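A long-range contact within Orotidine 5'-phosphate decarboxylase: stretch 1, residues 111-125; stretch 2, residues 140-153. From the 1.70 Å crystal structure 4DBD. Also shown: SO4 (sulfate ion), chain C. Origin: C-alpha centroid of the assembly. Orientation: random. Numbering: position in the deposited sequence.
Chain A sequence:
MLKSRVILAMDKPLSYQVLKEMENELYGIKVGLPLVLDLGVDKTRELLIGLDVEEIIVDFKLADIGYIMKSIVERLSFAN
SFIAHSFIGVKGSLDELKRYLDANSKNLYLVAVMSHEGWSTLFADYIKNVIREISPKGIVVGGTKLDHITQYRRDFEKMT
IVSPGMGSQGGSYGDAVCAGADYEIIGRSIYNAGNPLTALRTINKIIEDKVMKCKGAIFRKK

Stretch 1, residues 111-125: VAVMSHEGWSTLFAD
Stretch 2 (140-153) VVGGTKLDHITQYR

The contact is a pair of neighbouring parallel β-strands, interrupted by a bulge, whose C-terminal ends are tied by a lysine and a threonine and covered by the helix that follows the second strand. Strand 111-113 runs alongside strand 140-141, with CA-CA distances of 4.6 Å for Val111 CA to Val140 CA and 4.7 Å for Val113 CA to Val141 CA; past the strand ends, Ser115 CA still lies 4.6 Å from Gly142 CA. Two residues on the first strand are thus spanned by one step on the second, which is the bulge, and Ala112 carries the irregularity with phi/psi of -104/-49.

The hydrogen bonds follow from this register. Val140 O accepts from two consecutive amides, Ala112 N at 2.9 Å (161°) and Val113 N at 3.3 Å (168°), because the turned-in backbone at Ala112 aims both at one carbonyl. Val113, back in an extended conformation (-137/132), returns a bond through its carbonyl, with Gly142 N to Val113 O at 2.9 Å.

All four bridge valines are t at chi1. Val111 and Val140 share one face of the sheet, with Val111 CG2 to Val140 CG2 at 4.2 Å; Val113 and Val141 share the other, with Val113 CB to Val141 CG1 at 4.0 Å. Helix 146-153 packs on the Val113 side, its axis 9.8 Å from that of strand 111-113 and at 124° to it. Val113 is the apolar hub: its CG1 lies 3.7 Å from Lys145 CG, and its CG2 lies 3.7 Å from Tyr152 CE1 and 4.1 Å from His148 CB. The bulge also points the CA-CB bond of Ala112 toward the second stretch, bringing Ala112 CB to 3.6 Å from Tyr152 CE2. Tyr152 (chi1 -87°, chi2 82°) buries its OH without a polar partner; Tyr152 OH lies 3.9 Å from Ala124 O, too far for a hydrogen bond.

Beyond the strands, a type I turn from Gly142 to Lys145, closed by Lys145 N to Gly142 O at 3.0 Å, leads into the helix, with Lys145 at the N-cap position. Gly142 has a steric rationale: an ideal CB there would fall 2.7 Å from Ser115 OG, a clash, and 3.0 Å from Met114 C. In the actual structure Ser115, m at chi1, places OG 3.2 Å from Gly142 CA. The turn presents two side-chain donors to backbone carbonyls of the first stretch: Thr144 OG1 (chi1 p) donates to Ser115 O at 3.0 Å, and Lys145 NZ, reached through chi angles m, m, t, p, donates to Met114 O at 2.9 Å. Meanwhile, the first stretch makes its own type I turn from His116 to Trp119, with Trp119 N to His116 O at 3.2 Å.

At the margin, a sulfate, probably from the crystallisation liquor, joins the stretches: its O3 accepts from Thr121 OG1 at 2.9 Å and from His148 NE2 at 3.0 Å, near the plane of the imidazole.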

# COMPACT_ATOMS: atom_id res chain seq x y z
N VAL A 111 6.71 -0.76 -9.00
CA VAL A 111 6.81 -2.20 -8.80
C VAL A 111 6.39 -2.95 -10.07
O VAL A 111 5.25 -2.82 -10.54
CB VAL A 111 5.94 -2.66 -7.62
CG1 VAL A 111 5.95 -4.19 -7.54
CG2 VAL A 111 6.45 -2.04 -6.34
N ALA A 112 7.31 -3.72 -10.64
CA ALA A 112 7.01 -4.43 -11.90
C ALA A 112 6.75 -5.91 -11.67
O ALA A 112 5.79 -6.47 -12.20
CB ALA A 112 8.13 -4.24 -12.93
N VAL A 113 7.64 -6.56 -10.92
CA VAL A 113 7.51 -7.97 -10.60
C VAL A 113 7.83 -8.19 -9.12
O VAL A 113 8.84 -7.70 -8.62
CB VAL A 113 8.47 -8.84 -11.43
CG1 VAL A 113 8.18 -10.32 -11.20
CG2 VAL A 113 8.35 -8.48 -12.90
N MET A 114 6.98 -8.92 -8.42
CA MET A 114 7.31 -9.29 -7.04
C MET A 114 7.88 -10.70 -6.93
O MET A 114 7.80 -11.49 -7.88
CB MET A 114 6.13 -9.08 -6.11
CG MET A 114 5.63 -7.66 -6.15
SD MET A 114 4.58 -7.26 -4.75
CE MET A 114 5.72 -7.56 -3.39
N SER A 115 8.45 -11.01 -5.76
CA SER A 115 9.21 -12.25 -5.57
C SER A 115 8.40 -13.45 -5.07
O SER A 115 8.88 -14.58 -5.12
CB SER A 115 10.37 -12.00 -4.61
OG SER A 115 11.25 -11.01 -5.08
N HIS A 116 7.20 -13.22 -4.56
CA HIS A 116 6.42 -14.34 -4.05
C HIS A 116 5.77 -15.12 -5.19
O HIS A 116 5.54 -14.59 -6.28
CB HIS A 116 5.37 -13.87 -3.03
CG HIS A 116 4.39 -12.90 -3.59
ND1 HIS A 116 4.74 -11.61 -3.93
CD2 HIS A 116 3.08 -13.03 -3.91
CE1 HIS A 116 3.68 -10.99 -4.42
NE2 HIS A 116 2.66 -11.83 -4.41
N GLU A 117 5.49 -16.40 -4.94
CA GLU A 117 4.94 -17.27 -5.98
C GLU A 117 3.58 -16.80 -6.48
O GLU A 117 3.24 -17.03 -7.64
CB GLU A 117 4.85 -18.71 -5.48
CG GLU A 117 6.14 -19.48 -5.58
CD GLU A 117 6.04 -20.87 -4.97
OE1 GLU A 117 6.92 -21.22 -4.16
OE2 GLU A 117 5.09 -21.61 -5.32
N GLY A 118 2.83 -16.14 -5.60
CA GLY A 118 1.48 -15.71 -5.91
C GLY A 118 1.41 -14.53 -6.86
O GLY A 118 0.35 -14.21 -7.38
N TRP A 119 2.55 -13.88 -7.11
CA TRP A 119 2.57 -12.77 -8.05
C TRP A 119 2.31 -13.24 -9.47
O TRP A 119 3.08 -14.05 -10.01
CB TRP A 119 3.91 -12.02 -8.00
CG TRP A 119 3.95 -10.85 -8.96
CD1 TRP A 119 4.49 -10.83 -10.21
CD2 TRP A 119 3.40 -9.55 -8.74
NE1 TRP A 119 4.33 -9.59 -10.77
CE2 TRP A 119 3.66 -8.78 -9.89
CE3 TRP A 119 2.72 -8.95 -7.66
CZ2 TRP A 119 3.26 -7.45 -10.00
CZ3 TRP A 119 2.34 -7.63 -7.78
CH2 TRP A 119 2.61 -6.89 -8.94
N SER A 120 1.25 -12.73 -10.07
CA SER A 120 0.87 -13.13 -11.42
C SER A 120 1.77 -12.53 -12.50
O SER A 120 2.11 -11.35 -12.48
CB SER A 120 -0.59 -12.77 -11.72
OG SER A 120 -0.95 -13.20 -13.01
N THR A 121 2.15 -13.39 -13.44
CA THR A 121 2.98 -13.01 -14.56
C THR A 121 2.10 -12.47 -15.69
O THR A 121 2.60 -11.91 -16.66
CB THR A 121 3.74 -14.26 -15.08
OG1 THR A 121 5.00 -13.88 -15.62
CG2 THR A 121 2.91 -14.99 -16.14
N LEU A 122 0.79 -12.64 -15.53
CA LEU A 122 -0.14 -12.47 -16.64
C LEU A 122 -0.26 -11.05 -17.19
O LEU A 122 -0.77 -10.85 -18.29
CB LEU A 122 -1.53 -12.98 -16.24
CG LEU A 122 -1.57 -14.46 -15.85
CD1 LEU A 122 -3.00 -14.91 -15.57
CD2 LEU A 122 -0.94 -15.30 -16.95
N PHE A 123 0.19 -10.07 -16.43
CA PHE A 123 -0.06 -8.68 -16.82
C PHE A 123 1.23 -7.91 -17.03
O PHE A 123 1.29 -6.70 -16.82
CB PHE A 123 -0.95 -8.02 -15.78
CG PHE A 123 -1.96 -8.95 -15.18
CD1 PHE A 123 -2.77 -9.73 -16.00
CD2 PHE A 123 -2.06 -9.10 -13.81
CE1 PHE A 123 -3.69 -10.61 -15.46
CE2 PHE A 123 -2.98 -9.98 -13.27
CZ PHE A 123 -3.79 -10.73 -14.09
N ALA A 124 2.25 -8.63 -17.47
CA ALA A 124 3.55 -8.04 -17.76
C ALA A 124 3.43 -6.93 -18.80
O ALA A 124 4.08 -5.89 -18.67
CB ALA A 124 4.52 -9.11 -18.23
N ASP A 125 2.62 -7.16 -19.83
CA ASP A 125 2.45 -6.21 -20.93
C ASP A 125 1.78 -4.94 -20.44
O ASP A 125 2.23 -3.83 -20.74
CB ASP A 125 1.62 -6.82 -22.07
CG ASP A 125 2.39 -7.88 -22.85
OD1 ASP A 125 3.57 -7.64 -23.17
OD2 ASP A 125 1.81 -8.96 -23.14
N VAL A 140 11.04 -1.87 -9.62
CA VAL A 140 11.35 -2.93 -8.69
C VAL A 140 11.08 -4.26 -9.38
O VAL A 140 9.95 -4.52 -9.78
CB VAL A 140 10.47 -2.81 -7.41
CG1 VAL A 140 10.84 -3.88 -6.39
CG2 VAL A 140 10.57 -1.43 -6.80
N VAL A 141 12.12 -5.07 -9.57
CA VAL A 141 11.95 -6.40 -10.18
C VAL A 141 12.50 -7.47 -9.24
O VAL A 141 13.70 -7.49 -8.94
CB VAL A 141 12.66 -6.50 -11.54
CG1 VAL A 141 12.26 -7.80 -12.22
CG2 VAL A 141 12.30 -5.31 -12.43
N GLY A 142 11.62 -8.37 -8.80
CA GLY A 142 11.95 -9.36 -7.78
C GLY A 142 13.23 -10.15 -8.00
O GLY A 142 13.52 -10.59 -9.12
N GLY A 143 13.98 -10.35 -6.92
CA GLY A 143 15.27 -11.03 -6.98
C GLY A 143 15.19 -12.54 -7.14
O GLY A 143 16.18 -13.19 -7.50
N THR A 144 14.02 -13.11 -6.87
CA THR A 144 13.77 -14.52 -7.15
C THR A 144 13.44 -14.70 -8.62
O THR A 144 13.41 -15.82 -9.13
CB THR A 144 12.55 -15.02 -6.38
OG1 THR A 144 11.46 -14.12 -6.62
CG2 THR A 144 12.83 -15.11 -4.90
N LYS A 145 13.18 -13.59 -9.29
CA LYS A 145 12.67 -13.61 -10.66
C LYS A 145 13.76 -13.15 -11.63
O LYS A 145 13.63 -12.09 -12.27
CB LYS A 145 11.43 -12.71 -10.77
CG LYS A 145 10.36 -12.97 -9.70
CD LYS A 145 9.78 -14.38 -9.82
CE LYS A 145 8.53 -14.57 -8.93
NZ LYS A 145 7.32 -13.85 -9.43
N LEU A 146 14.83 -13.94 -11.73
CA LEU A 146 16.01 -13.55 -12.50
C LEU A 146 15.73 -13.34 -13.99
O LEU A 146 16.23 -12.39 -14.56
CB LEU A 146 17.17 -14.55 -12.32
CG LEU A 146 17.72 -14.75 -10.90
CD1 LEU A 146 19.01 -15.55 -10.97
CD2 LEU A 146 17.95 -13.43 -10.19
N ASP A 147 14.97 -14.24 -14.61
CA ASP A 147 14.62 -14.09 -16.02
C ASP A 147 13.99 -12.73 -16.26
O ASP A 147 14.31 -12.04 -17.24
CB ASP A 147 13.64 -15.18 -16.47
CG ASP A 147 14.29 -16.54 -16.60
OD1 ASP A 147 15.13 -16.87 -15.75
OD2 ASP A 147 13.98 -17.26 -17.58
N HIS A 148 13.09 -12.34 -15.37
CA HIS A 148 12.38 -11.06 -15.54
C HIS A 148 13.31 -9.87 -15.37
O HIS A 148 13.14 -8.84 -16.03
CB HIS A 148 11.19 -10.98 -14.58
CG HIS A 148 10.12 -12.00 -14.86
ND1 HIS A 148 9.25 -11.88 -15.92
CD2 HIS A 148 9.78 -13.14 -14.21
CE1 HIS A 148 8.42 -12.91 -15.91
NE2 HIS A 148 8.72 -13.69 -14.89
N ILE A 149 14.30 -9.99 -14.49
CA ILE A 149 15.30 -8.94 -14.32
C ILE A 149 16.04 -8.68 -15.63
O ILE A 149 16.19 -7.54 -16.06
CB ILE A 149 16.32 -9.30 -13.22
CG1 ILE A 149 15.63 -9.39 -11.86
CG2 ILE A 149 17.45 -8.27 -13.16
CD1 ILE A 149 16.56 -9.79 -10.72
N THR A 150 16.51 -9.75 -16.26
CA THR A 150 17.28 -9.57 -17.49
C THR A 150 16.40 -8.94 -18.58
O THR A 150 16.82 -8.01 -19.28
CB THR A 150 17.86 -10.89 -17.99
OG1 THR A 150 18.53 -11.55 -16.90
CG2 THR A 150 18.85 -10.62 -19.11
N GLN A 151 15.17 -9.44 -18.69
CA GLN A 151 14.22 -8.94 -19.67
C GLN A 151 13.82 -7.51 -19.41
O GLN A 151 13.75 -6.70 -20.33
CB GLN A 151 12.99 -9.86 -19.72
CG GLN A 151 13.32 -11.23 -20.31
CD GLN A 151 12.43 -12.33 -19.78
OE1 GLN A 151 11.40 -12.08 -19.15
NE2 GLN A 151 12.83 -13.58 -20.03
N TYR A 152 13.55 -7.16 -18.15
CA TYR A 152 13.29 -5.76 -17.85
C TYR A 152 14.51 -4.89 -18.15
O TYR A 152 14.37 -3.75 -18.60
CB TYR A 152 12.77 -5.55 -16.42
CG TYR A 152 11.27 -5.69 -16.34
CD1 TYR A 152 10.67 -6.93 -16.25
CD2 TYR A 152 10.44 -4.57 -16.41
CE1 TYR A 152 9.30 -7.07 -16.19
CE2 TYR A 152 9.06 -4.70 -16.35
CZ TYR A 152 8.50 -5.95 -16.24
OH TYR A 152 7.13 -6.09 -16.20
N ARG A 153 15.71 -5.42 -17.93
CA ARG A 153 16.92 -4.66 -18.24
C ARG A 153 17.01 -4.41 -19.74
O ARG A 153 17.43 -3.34 -20.18
CB ARG A 153 18.17 -5.38 -17.74
CG ARG A 153 19.48 -4.80 -18.26
CD ARG A 153 19.59 -3.31 -17.96
NE ARG A 153 19.70 -3.07 -16.53
CZ ARG A 153 19.31 -1.96 -15.92
NH1 ARG A 153 18.76 -0.97 -16.61
NH2 ARG A 153 19.46 -1.85 -14.61
S SO4 C . 7.02 -16.83 -13.50
O1 SO4 C . 8.37 -16.63 -12.98
O2 SO4 C . 6.05 -16.58 -12.43
O3 SO4 C . 6.78 -15.91 -14.61
O4 SO4 C . 6.87 -18.20 -13.96